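Local structure of salt-tolerant glutaminase (Micrococcus luteus, 3AGD) at residues P29-A34 with E59-S64; G263-A268 with G286-G291; A25-V30 with M161-R166; R137-M142 with L150-E155; A65-T70 with P256-V261. The protein probably catalyses the hydrolysis of L-glutamine to L-glutamate and ammonium, as a member of the glutaminase family. All coordinates share one frame; numbering follows the deposited sequence.

Interaction 1 of 5, residues P29-A34 with E59-S64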
# COMPACT_ATOMS: atom_id res chain seq x y z
N PRO A 29 31.80 18.37 13.63
CA PRO A 29 33.02 17.65 13.26
C PRO A 29 32.95 16.13 13.39
O PRO A 29 33.59 15.42 12.62
CB PRO A 29 34.08 18.27 14.18
CG PRO A 29 33.27 18.73 15.37
CD PRO A 29 32.06 19.33 14.71
N VAL A 30 32.18 15.63 14.35
CA VAL A 30 32.08 14.19 14.51
C VAL A 30 31.53 13.56 13.23
O VAL A 30 31.99 12.50 12.80
CB VAL A 30 31.19 13.81 15.72
CG1 VAL A 30 29.78 14.31 15.51
CG2 VAL A 30 31.20 12.30 15.91
N LEU A 31 30.55 14.22 12.61
CA LEU A 31 29.96 13.72 11.37
C LEU A 31 30.74 14.24 10.17
O LEU A 31 30.93 13.54 9.18
CB LEU A 31 28.49 14.15 11.27
CG LEU A 31 27.53 13.55 12.30
CD1 LEU A 31 26.09 14.00 12.00
CD2 LEU A 31 27.63 12.04 12.26
N ALA A 32 31.21 15.48 10.27
CA ALA A 32 31.97 16.10 9.20
C ALA A 32 33.28 15.37 8.93
O ALA A 32 33.75 15.32 7.79
CB ALA A 32 32.25 17.56 9.54
N GLU A 33 33.87 14.79 9.97
CA GLU A 33 35.14 14.08 9.85
C GLU A 33 35.00 12.57 9.69
O GLU A 33 36.00 11.86 9.58
CB GLU A 33 36.03 14.36 11.07
CG GLU A 33 36.12 15.82 11.48
CD GLU A 33 36.62 16.72 10.37
OE1 GLU A 33 36.59 17.96 10.56
OE2 GLU A 33 37.04 16.20 9.31
N ALA A 34 33.76 12.08 9.67
CA ALA A 34 33.52 10.64 9.54
C ALA A 34 34.06 10.08 8.22
O ALA A 34 34.02 10.75 7.19
CB ALA A 34 32.03 10.35 9.66
N GLU A 59 28.21 0.83 13.06
CA GLU A 59 27.29 1.71 13.77
C GLU A 59 27.41 3.17 13.38
O GLU A 59 28.49 3.66 13.05
CB GLU A 59 27.50 1.59 15.28
CG GLU A 59 27.21 0.21 15.85
CD GLU A 59 27.12 0.21 17.37
OE1 GLU A 59 27.84 1.01 18.01
OE2 GLU A 59 26.35 -0.60 17.93
N PHE A 60 26.28 3.87 13.44
CA PHE A 60 26.22 5.29 13.14
C PHE A 60 25.00 5.83 13.88
O PHE A 60 24.10 5.08 14.23
CB PHE A 60 26.08 5.51 11.62
CG PHE A 60 24.94 4.75 10.99
CD1 PHE A 60 23.64 5.22 11.07
CD2 PHE A 60 25.18 3.53 10.34
CE1 PHE A 60 22.58 4.50 10.52
CE2 PHE A 60 24.13 2.81 9.79
CZ PHE A 60 22.82 3.29 9.87
N THR A 61 24.97 7.14 14.13
CA THR A 61 23.83 7.71 14.83
C THR A 61 22.63 7.75 13.89
O THR A 61 22.71 8.22 12.75
CB THR A 61 24.16 9.12 15.35
OG1 THR A 61 24.62 9.95 14.27
CG2 THR A 61 25.25 9.03 16.41
N ILE A 62 21.52 7.22 14.38
CA ILE A 62 20.28 7.12 13.62
C ILE A 62 19.68 8.46 13.23
O ILE A 62 18.96 8.56 12.23
CB ILE A 62 19.24 6.29 14.42
CG1 ILE A 62 17.99 6.03 13.58
CG2 ILE A 62 18.87 7.01 15.70
CD1 ILE A 62 17.02 5.07 14.25
N GLN A 63 19.99 9.50 14.00
CA GLN A 63 19.47 10.83 13.72
C GLN A 63 17.95 10.82 13.47
O GLN A 63 17.21 10.16 14.21
CB GLN A 63 20.21 11.45 12.53
CG GLN A 63 21.71 11.71 12.78
CD GLN A 63 21.96 12.62 13.97
OE1 GLN A 63 21.21 13.58 14.21
NE2 GLN A 63 23.02 12.34 14.73
N SER A 64 17.49 11.52 12.44
CA SER A 64 16.06 11.60 12.13
C SER A 64 15.32 10.28 11.88
O SER A 64 14.09 10.24 11.94
CB SER A 64 15.81 12.54 10.96
OG SER A 64 15.94 13.89 11.37
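Leu31 reaches from the short helix 29-32 toward Thr61 and Gln63, its two methyl groups dividing the contact between them. CD2 stands 4.2 Å from OG1 of Thr61, with the two side chains meeting at a slant, and CD1 of Leu31 approaches NE2 of Gln63 at 4.4 Å. No hydrogen bond crosses from one segment to the other, and both separations are van der Waals in kind. The polar atoms on the far side are instead paired with each other: NE2 of Gln63 donates to OG1 of Thr61 at 2.9 Å. That bond is nearly straight, with an N-H...O angle of 173°, and the acceptor lies in the amide plane, which fixes the rotation of the amide. Thr61 can present its hydroxyl because OG1 is tucked between the backbone N and the carbonyl carbon (chi1 55°), while its CG2 turns elsewhere and packs on Asp153. Residues 59-64 lead from strand 60-61, which pairs with strand 198-199, into Ser64, a residue seen to bind L-glutamate and the probable serine of an SxxK motif like that of the serine beta-lactamase clan. Gln63, directly before it, has a positive phi of 48°, an unusual backbone shape that recalls the residue preceding the nucleophile in class A beta-lactamases. Its side chain also touches Glu160 and Val261, both L-glutamate-binding residues, while its backbone bonds to that of Cys195.

Interaction 2 of 5, residues G263-A268 with G286-G291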
# COMPACT_ATOMS: atom_id res chain seq x y z
N GLY A 263 24.00 9.47 7.55
CA GLY A 263 24.14 8.58 6.41
C GLY A 263 23.21 7.38 6.37
O GLY A 263 23.27 6.58 5.44
N GLY A 264 22.33 7.24 7.37
CA GLY A 264 21.43 6.10 7.39
C GLY A 264 20.03 6.35 6.85
O GLY A 264 19.40 7.36 7.17
N VAL A 265 19.55 5.42 6.03
CA VAL A 265 18.20 5.52 5.47
C VAL A 265 17.36 4.34 5.94
O VAL A 265 17.78 3.19 5.85
CB VAL A 265 18.20 5.52 3.93
CG1 VAL A 265 16.77 5.74 3.42
CG2 VAL A 265 19.12 6.61 3.39
N LEU A 266 16.17 4.65 6.46
CA LEU A 266 15.26 3.64 6.95
C LEU A 266 14.11 3.46 5.96
O LEU A 266 13.53 4.43 5.48
CB LEU A 266 14.72 4.07 8.32
CG LEU A 266 13.75 3.23 9.16
CD1 LEU A 266 12.34 3.73 8.98
CD2 LEU A 266 13.88 1.76 8.81
N GLY A 267 13.81 2.21 5.63
CA GLY A 267 12.73 1.92 4.71
C GLY A 267 11.80 0.89 5.32
O GLY A 267 12.24 0.00 6.05
N ALA A 268 10.51 1.00 5.03
CA ALA A 268 9.53 0.06 5.56
C ALA A 268 8.38 -0.08 4.56
O ALA A 268 7.50 0.78 4.49
CB ALA A 268 9.01 0.55 6.90
N GLY A 286 20.21 17.08 1.96
CA GLY A 286 20.53 16.52 3.26
C GLY A 286 20.22 15.05 3.49
O GLY A 286 20.20 14.61 4.64
N ASN A 287 19.95 14.30 2.43
CA ASN A 287 19.67 12.87 2.58
C ASN A 287 20.90 12.10 2.09
O ASN A 287 21.68 12.61 1.28
CB ASN A 287 18.46 12.44 1.75
CG ASN A 287 17.15 13.00 2.27
OD1 ASN A 287 16.88 12.98 3.48
ND2 ASN A 287 16.31 13.49 1.36
N SER A 288 21.07 10.87 2.57
CA SER A 288 22.20 10.06 2.12
C SER A 288 22.10 9.90 0.61
O SER A 288 21.12 9.37 0.10
CB SER A 288 22.16 8.69 2.78
OG SER A 288 23.13 7.84 2.19
N ALA A 289 23.13 10.37 -0.11
CA ALA A 289 23.14 10.29 -1.57
C ALA A 289 23.01 8.86 -2.10
O ALA A 289 22.10 8.57 -2.88
CB ALA A 289 24.40 10.94 -2.11
N ARG A 290 23.91 7.97 -1.70
CA ARG A 290 23.86 6.59 -2.18
C ARG A 290 22.75 5.82 -1.48
O ARG A 290 22.22 4.85 -2.03
CB ARG A 290 25.16 5.85 -1.90
CG ARG A 290 26.39 6.35 -2.61
CD ARG A 290 27.54 6.07 -1.68
NE ARG A 290 28.77 5.71 -2.35
CZ ARG A 290 29.89 5.41 -1.70
NH1 ARG A 290 29.92 5.44 -0.37
NH2 ARG A 290 30.98 5.07 -2.37
N GLY A 291 22.43 6.22 -0.26
CA GLY A 291 21.38 5.55 0.49
C GLY A 291 20.05 5.71 -0.21
O GLY A 291 19.26 4.77 -0.31
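Val265 points from its strand toward the turn that opens helix 289-301, and a single methyl group makes the contact. With CG1 anti to the backbone N (chi1 -176°), CG2 is thrown to the opposite side from the carbonyl carbon and fits between two groups of the turn. It lies 3.7 Å from CB of Ser288 and 3.8 Å from CA of Gly291. Gly291 brings bare backbone to this point, so the first turn of the helix can close on the valine. Ser288 also faces the strand, but its CB and OG part company. CB sits against the methyl, whereas OG, anti to its own backbone N (chi1 171°), is directed past Gly263, whose O is 3.5 Å away without a hydrogen bond being formed. The hydroxyl is engaged by other groups: as N-cap of the helix, OG accepts from N of Gly291 at 3.0 Å, through a bent bond of 136°, and it is also hydrogen-bonded to the carbonyl of Ser279. This buried hydroxyl therefore has two hydrogen-bond partners while its carbon packs on valine. Outward from the contact, Val265 touches Cys295 of helix 289-301 and Ser259 of strand 257-259, and the OG of Ser259 accepts from N of Ser288. Strand 264-269 lies between strands 273-278 and 257-259 in the antiparallel five-stranded sheet, so the start of the helix is seated against one of the sheet's inner strands.

Interaction 3 of 5, residues A25-V30 with M161-R166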
# COMPACT_ATOMS: atom_id res chain seq x y z
N ALA A 25 27.72 15.48 6.79
CA ALA A 25 27.08 16.58 7.52
C ALA A 25 28.18 17.48 8.07
O ALA A 25 28.99 17.06 8.89
CB ALA A 25 26.23 16.02 8.66
N GLN A 26 28.21 18.73 7.61
CA GLN A 26 29.24 19.68 8.04
C GLN A 26 28.94 20.43 9.34
O GLN A 26 29.81 21.13 9.85
CB GLN A 26 29.49 20.72 6.94
CG GLN A 26 29.97 20.16 5.61
CD GLN A 26 31.33 19.50 5.71
OE1 GLN A 26 31.43 18.31 6.00
NE2 GLN A 26 32.38 20.28 5.48
N TYR A 27 27.73 20.29 9.87
CA TYR A 27 27.35 21.02 11.09
C TYR A 27 28.13 20.63 12.35
O TYR A 27 28.25 21.44 13.27
CB TYR A 27 25.84 20.90 11.31
CG TYR A 27 25.37 19.67 12.04
CD1 TYR A 27 25.31 19.64 13.44
CD2 TYR A 27 24.93 18.54 11.35
CE1 TYR A 27 24.83 18.53 14.12
CE2 TYR A 27 24.44 17.42 12.02
CZ TYR A 27 24.39 17.43 13.41
OH TYR A 27 23.89 16.34 14.08
N ILE A 28 28.64 19.40 12.40
CA ILE A 28 29.43 18.96 13.55
C ILE A 28 30.61 18.12 13.07
O ILE A 28 30.46 17.25 12.21
CB ILE A 28 28.62 18.11 14.55
CG1 ILE A 28 27.79 17.07 13.80
CG2 ILE A 28 27.79 19.03 15.44
CD1 ILE A 28 27.11 16.08 14.72
N PRO A 29 31.80 18.37 13.63
CA PRO A 29 33.02 17.65 13.26
C PRO A 29 32.95 16.13 13.39
O PRO A 29 33.59 15.42 12.62
CB PRO A 29 34.08 18.27 14.18
CG PRO A 29 33.27 18.73 15.37
CD PRO A 29 32.06 19.33 14.71
N VAL A 30 32.18 15.63 14.35
CA VAL A 30 32.08 14.19 14.51
C VAL A 30 31.53 13.56 13.23
O VAL A 30 31.99 12.50 12.80
CB VAL A 30 31.19 13.81 15.72
CG1 VAL A 30 29.78 14.31 15.51
CG2 VAL A 30 31.20 12.30 15.91
N MET A 161 24.89 19.29 20.73
CA MET A 161 24.28 20.15 21.74
C MET A 161 24.92 21.54 21.75
O MET A 161 24.34 22.49 22.26
CB MET A 161 24.38 19.51 23.12
CG MET A 161 23.32 18.45 23.38
SD MET A 161 21.64 19.13 23.37
CE MET A 161 21.56 19.83 25.02
N ALA A 162 26.12 21.64 21.18
CA ALA A 162 26.84 22.91 21.13
C ALA A 162 26.35 23.81 20.00
O ALA A 162 26.63 25.01 19.98
CB ALA A 162 28.34 22.66 20.97
N VAL A 163 25.62 23.23 19.05
CA VAL A 163 25.10 23.97 17.91
C VAL A 163 23.63 23.62 17.66
O VAL A 163 23.27 23.20 16.57
CB VAL A 163 25.92 23.67 16.63
CG1 VAL A 163 27.31 24.27 16.76
CG2 VAL A 163 26.03 22.16 16.41
N SER A 164 22.79 23.80 18.68
CA SER A 164 21.37 23.48 18.56
C SER A 164 20.44 24.69 18.59
O SER A 164 19.26 24.56 18.93
CB SER A 164 20.97 22.50 19.66
OG SER A 164 21.68 21.28 19.55
N ASP A 165 20.95 25.86 18.22
CA ASP A 165 20.11 27.05 18.24
C ASP A 165 18.82 26.91 17.44
O ASP A 165 17.76 27.33 17.91
CB ASP A 165 20.90 28.28 17.74
CG ASP A 165 21.71 28.93 18.85
OD1 ASP A 165 21.13 29.21 19.92
OD2 ASP A 165 22.91 29.17 18.65
N ARG A 166 18.88 26.31 16.25
CA ARG A 166 17.67 26.16 15.45
C ARG A 166 16.63 25.31 16.17
O ARG A 166 15.46 25.69 16.24
CB ARG A 166 17.97 25.57 14.07
CG ARG A 166 16.70 25.37 13.23
CD ARG A 166 16.96 25.17 11.74
NE ARG A 166 15.70 25.03 11.00
CZ ARG A 166 14.91 23.96 11.04
NH1 ARG A 166 15.24 22.90 11.78
NH2 ARG A 166 13.77 23.94 10.36
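Tyr27, whose ring meets Val163 at its edge, carries the polar end of this contact: its OH makes a weak hydrogen bond to OE1 of Glu160, a residue seen to bind L-glutamate. The setting is the glutaminase domain, of the beta-lactamase clan. Residues 25-30 form a loop running into helix 29-32, and residues 161-166 are the bend joining helix 154-161 to helix 165-176. Between the two segments themselves the contact is apolar and carried by one methyl group, CG2 of Val163. It lies in the plane of the tyrosine ring, 4.0 Å from CD1 of Tyr27, so it meets the ring edge and not a face. The same methyl is 3.7 Å from CG2 of Ile28 and 3.9 Å from the carbonyl O of Tyr27. It comes to this meeting point because, with CG1 of Val163 anti to the carbonyl carbon (chi1 -69°), CG2 is left between the backbone N and the carbonyl carbon. Ile28 also touches the tyrosine, its CG1 lying 3.3 Å above the plane of the Tyr27 ring, toward the rim. Tyr27 and Val163 keep some exposure to solvent, while Ile28 is buried and also rests on Ser159. Near the bend, Ser164 OG is hydrogen-bonded to the carbonyl of Glu160. Toward the substrate site, CE2 of the Tyr27 ring packs on CG2 of Val261, another L-glutamate-binding residue.

Interaction 4 of 5, residues R137-M142 with L150-E155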
# COMPACT_ATOMS: atom_id res chain seq x y z
N ARG A 137 12.82 5.88 27.51
CA ARG A 137 11.73 5.38 26.68
C ARG A 137 12.08 5.41 25.19
O ARG A 137 11.79 4.46 24.45
CB ARG A 137 10.46 6.19 26.95
CG ARG A 137 9.24 5.74 26.13
CD ARG A 137 8.94 4.26 26.32
NE ARG A 137 7.69 3.87 25.68
CZ ARG A 137 7.48 2.69 25.11
NH1 ARG A 137 6.31 2.42 24.56
NH2 ARG A 137 8.46 1.79 25.06
N ALA A 138 12.72 6.48 24.75
CA ALA A 138 13.11 6.60 23.35
C ALA A 138 14.14 5.51 23.01
O ALA A 138 14.02 4.82 22.00
CB ALA A 138 13.70 7.98 23.07
N VAL A 139 15.14 5.35 23.87
CA VAL A 139 16.16 4.35 23.65
C VAL A 139 15.55 2.95 23.68
O VAL A 139 15.93 2.08 22.90
CB VAL A 139 17.27 4.44 24.73
CG1 VAL A 139 18.23 3.26 24.61
CG2 VAL A 139 18.03 5.75 24.57
N GLU A 140 14.58 2.75 24.58
CA GLU A 140 13.92 1.46 24.71
C GLU A 140 13.12 1.04 23.48
O GLU A 140 13.28 -0.07 22.98
CB GLU A 140 13.00 1.46 25.93
CG GLU A 140 12.18 0.17 26.05
CD GLU A 140 11.05 0.27 27.05
OE1 GLU A 140 10.33 1.29 27.05
OE2 GLU A 140 10.88 -0.68 27.84
N ILE A 141 12.25 1.93 23.00
CA ILE A 141 11.43 1.57 21.85
C ILE A 141 12.29 1.15 20.66
O ILE A 141 12.00 0.17 19.99
CB ILE A 141 10.49 2.73 21.43
CG1 ILE A 141 9.49 2.23 20.38
CG2 ILE A 141 11.29 3.91 20.89
CD1 ILE A 141 8.59 1.08 20.86
N MET A 142 13.37 1.88 20.41
CA MET A 142 14.26 1.54 19.31
C MET A 142 14.97 0.22 19.59
O MET A 142 15.19 -0.58 18.68
CB MET A 142 15.27 2.66 19.06
CG MET A 142 14.64 3.95 18.55
SD MET A 142 15.81 5.21 18.02
CE MET A 142 16.00 6.15 19.53
N LEU A 150 20.33 -0.77 22.69
CA LEU A 150 21.12 0.20 21.93
C LEU A 150 21.72 1.23 22.88
O LEU A 150 21.25 1.40 24.00
CB LEU A 150 20.23 0.90 20.90
CG LEU A 150 19.50 -0.00 19.91
CD1 LEU A 150 18.57 0.84 19.05
CD2 LEU A 150 20.51 -0.75 19.04
N SER A 151 22.76 1.92 22.42
CA SER A 151 23.42 2.93 23.23
C SER A 151 23.52 4.25 22.48
O SER A 151 23.52 4.28 21.25
CB SER A 151 24.83 2.48 23.62
OG SER A 151 24.80 1.23 24.30
N VAL A 152 23.63 5.34 23.24
CA VAL A 152 23.75 6.67 22.68
C VAL A 152 25.23 7.02 22.49
O VAL A 152 26.06 6.70 23.34
CB VAL A 152 23.12 7.72 23.61
CG1 VAL A 152 23.25 9.11 23.01
CG2 VAL A 152 21.66 7.39 23.87
N ASP A 153 25.55 7.67 21.37
CA ASP A 153 26.92 8.10 21.13
C ASP A 153 27.01 9.51 21.73
O ASP A 153 26.70 10.51 21.07
CB ASP A 153 27.22 8.15 19.64
CG ASP A 153 28.65 8.53 19.35
OD1 ASP A 153 29.02 9.70 19.54
OD2 ASP A 153 29.43 7.64 18.94
N TRP A 154 27.44 9.57 22.99
CA TRP A 154 27.54 10.84 23.70
C TRP A 154 28.48 11.86 23.09
O TRP A 154 28.32 13.06 23.30
CB TRP A 154 27.88 10.57 25.17
CG TRP A 154 26.79 9.77 25.81
CD1 TRP A 154 26.82 8.45 26.16
CD2 TRP A 154 25.45 10.22 26.05
NE1 TRP A 154 25.58 8.05 26.60
CE2 TRP A 154 24.72 9.11 26.54
CE3 TRP A 154 24.79 11.45 25.90
CZ2 TRP A 154 23.37 9.20 26.87
CZ3 TRP A 154 23.45 11.53 26.23
CH2 TRP A 154 22.75 10.41 26.71
N GLU A 155 29.46 11.40 22.32
CA GLU A 155 30.39 12.31 21.67
C GLU A 155 29.59 13.11 20.64
O GLU A 155 29.75 14.33 20.52
CB GLU A 155 31.50 11.53 20.99
CG GLU A 155 32.58 12.40 20.37
CD GLU A 155 33.67 11.59 19.70
OE1 GLU A 155 34.21 10.67 20.35
OE2 GLU A 155 33.99 11.87 18.52
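Val139 and Met142, one turn apart on helix 131-146, receive Leu150 and Val152 of the chain that follows. The first shell is made of methyl and methylene groups, with two carbonyl oxygens among their neighbours. CG2 of Val139 stands 4.0 Å from CG2 of Val152, the two side chains crossing at about a right angle, and CG1 of Val139 lies 3.6 Å from the carbonyl O of Leu150. Leu150 in turn points at the helix: its CD1 is 3.8 Å from CB of Met142 and 3.7 Å from that residue's carbonyl O. Val139 can serve both partners because its CG1 is anti to the backbone N (chi1 172°), which sets its two methyls side by side along residues 150-152. In the next shell, Ser143 ties the segments through its hydroxyl, which is hydrogen-bonded to the carbonyl of Val139 and to N of Leu150. Val152 is backed by Trp154, since its CG1 sits over the centre of the indole, 3.7 Å above the plane. Ser151 and Asp153 bond through their backbones to Leu198 and Ala196, so residues 150-153 also pair with the backbone of 196-198. Asp153 then acts as N-cap of helix 154-161, with OD1 accepting from N of Thr156. On another side of helix 131-146, NH2 of Arg137 bridges to OE1 of Glu140 at 2.8 Å, meeting the carboxylate from 54° out of its plane. Across the two segments no hydrogen bond forms and the contact is van der Waals packing, while directional bonding is left to Ser143, the backbone and the helix cap.

Interaction 5 of 5, residues A65-T70 with P256-V261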
# COMPACT_ATOMS: atom_id res chain seq x y z
N ALA A 65 16.06 9.22 11.58
CA ALA A 65 15.41 7.93 11.35
C ALA A 65 14.89 7.39 12.68
O ALA A 65 14.34 6.29 12.75
CB ALA A 65 16.38 6.94 10.71
N SER A 66 15.07 8.17 13.74
CA SER A 66 14.59 7.80 15.06
C SER A 66 13.15 8.25 15.21
O SER A 66 12.38 7.69 15.98
CB SER A 66 15.42 8.51 16.13
OG SER A 66 15.12 9.90 16.15
N LYS A 67 12.79 9.29 14.46
CA LYS A 67 11.46 9.88 14.52
C LYS A 67 10.26 8.94 14.42
O LYS A 67 9.32 9.05 15.20
CB LYS A 67 11.37 11.00 13.48
CG LYS A 67 12.31 12.16 13.79
CD LYS A 67 12.32 13.20 12.69
CE LYS A 67 13.20 14.39 13.06
NZ LYS A 67 13.24 15.38 11.95
N PRO A 68 10.27 8.02 13.45
CA PRO A 68 9.10 7.13 13.38
C PRO A 68 8.93 6.24 14.61
O PRO A 68 7.82 5.89 14.98
CB PRO A 68 9.33 6.34 12.10
CG PRO A 68 10.81 6.42 11.88
CD PRO A 68 11.15 7.81 12.29
N PHE A 69 10.05 5.91 15.25
CA PHE A 69 10.00 5.04 16.41
C PHE A 69 9.55 5.72 17.70
O PHE A 69 8.78 5.14 18.47
CB PHE A 69 11.36 4.35 16.57
CG PHE A 69 11.79 3.62 15.33
CD1 PHE A 69 12.90 4.05 14.60
CD2 PHE A 69 11.03 2.57 14.84
CE1 PHE A 69 13.24 3.44 13.40
CE2 PHE A 69 11.36 1.94 13.63
CZ PHE A 69 12.47 2.38 12.91
N THR A 70 10.00 6.95 17.94
CA THR A 70 9.57 7.66 19.13
C THR A 70 8.09 8.01 18.97
O THR A 70 7.34 8.04 19.94
CB THR A 70 10.39 8.96 19.36
OG1 THR A 70 10.49 9.68 18.13
CG2 THR A 70 11.78 8.63 19.87
N PRO A 256 8.05 3.74 1.71
CA PRO A 256 8.06 4.66 2.85
C PRO A 256 9.48 4.72 3.43
O PRO A 256 10.04 3.68 3.77
CB PRO A 256 7.05 4.03 3.81
CG PRO A 256 6.05 3.41 2.87
CD PRO A 256 6.93 2.77 1.81
N ALA A 257 10.05 5.91 3.52
CA ALA A 257 11.42 6.01 4.03
C ALA A 257 11.75 7.28 4.80
O ALA A 257 11.00 8.26 4.78
CB ALA A 257 12.40 5.85 2.88
N LYS A 258 12.90 7.25 5.46
CA LYS A 258 13.40 8.39 6.22
C LYS A 258 14.92 8.32 6.30
O LYS A 258 15.48 7.28 6.66
CB LYS A 258 12.82 8.41 7.64
CG LYS A 258 13.19 9.67 8.43
CD LYS A 258 12.50 10.89 7.83
CE LYS A 258 12.91 12.18 8.53
NZ LYS A 258 14.24 12.67 8.07
N SER A 259 15.58 9.42 5.97
CA SER A 259 17.03 9.48 6.02
C SER A 259 17.49 10.22 7.28
O SER A 259 16.71 10.92 7.93
CB SER A 259 17.58 10.19 4.78
OG SER A 259 19.00 10.18 4.77
N GLY A 260 18.77 10.04 7.62
CA GLY A 260 19.37 10.70 8.77
C GLY A 260 20.68 11.31 8.29
O GLY A 260 21.37 10.70 7.47
N VAL A 261 21.03 12.50 8.79
CA VAL A 261 22.26 13.17 8.35
C VAL A 261 23.57 12.43 8.60
O VAL A 261 24.63 12.85 8.13
CB VAL A 261 22.37 14.60 8.95
CG1 VAL A 261 21.28 15.50 8.37
CG2 VAL A 261 22.27 14.56 10.47
O HOH W 1 14.43 15.32 9.22
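Ala65 and Lys67 pack against Lys258 at what is probably the active site, in a fold of the beta-lactamase clan. Ser64 and Lys67 match an SxxK motif at a helix start, and Lys258, Ser259 and Gly260 match the K(T/S)G motif on an edge strand of the sheet; both assignments rest on pattern and geometry. The contacts between the segments themselves are van der Waals. CG of Lys258 lies 4.1 Å from CA of Ala65, and CB of Ala65 is 4.2 Å from the carbonyl O of Lys258. Farther out, CD of Lys67 approaches CE of Lys258 at 4.3 Å. Hydrogen bonding holds the lysine ends. Bends at chi2 (68°) and chi4 (79°) curl Lys258 so that its NZ reaches O of the next residue, Ser259, donating to it at 3.0 Å, in the carbonyl plane with a C=O...N angle of 150°. Lys67 runs fully extended, and its NZ is bonded to OD1 of Asn114, a residue seen to bind L-glutamate, and to the carbonyl of Met112, with a weak bond to Ser64 OG. Solvent makes the remaining link: the NZ atoms of Lys67 and Lys258 are 4.8 Å apart, and one water accepts from both, 3.0 Å from NZ of Lys67 and 2.9 Å from NZ of Lys258.

Interactions 1, 2 and 5 are buried, whereas interactions 3 and 4 are only partly so. Interactions 1 and 3 share Pro29 and Val30; Leu31 of helix 29-32 makes the first, and Tyr27 and Ile28 just before the helix make the second. Interactions 2 and 5 hold adjacent strands of one antiparallel sheet: N of Leu266 lies 2.7 Å from O of Lys258. Interaction 4 touches interaction 5, with SD of Met142 3.8 Å from CB of Ser66. No pair of segments is joined by a direct hydrogen bond; polar chemistry is a helix cap in interaction 2, an amide-hydroxyl pair in interaction 1 and a water between lysines in interaction 5. Interactions 1 and 5 both include L-glutamate-binding residues, Ser64 and Val261.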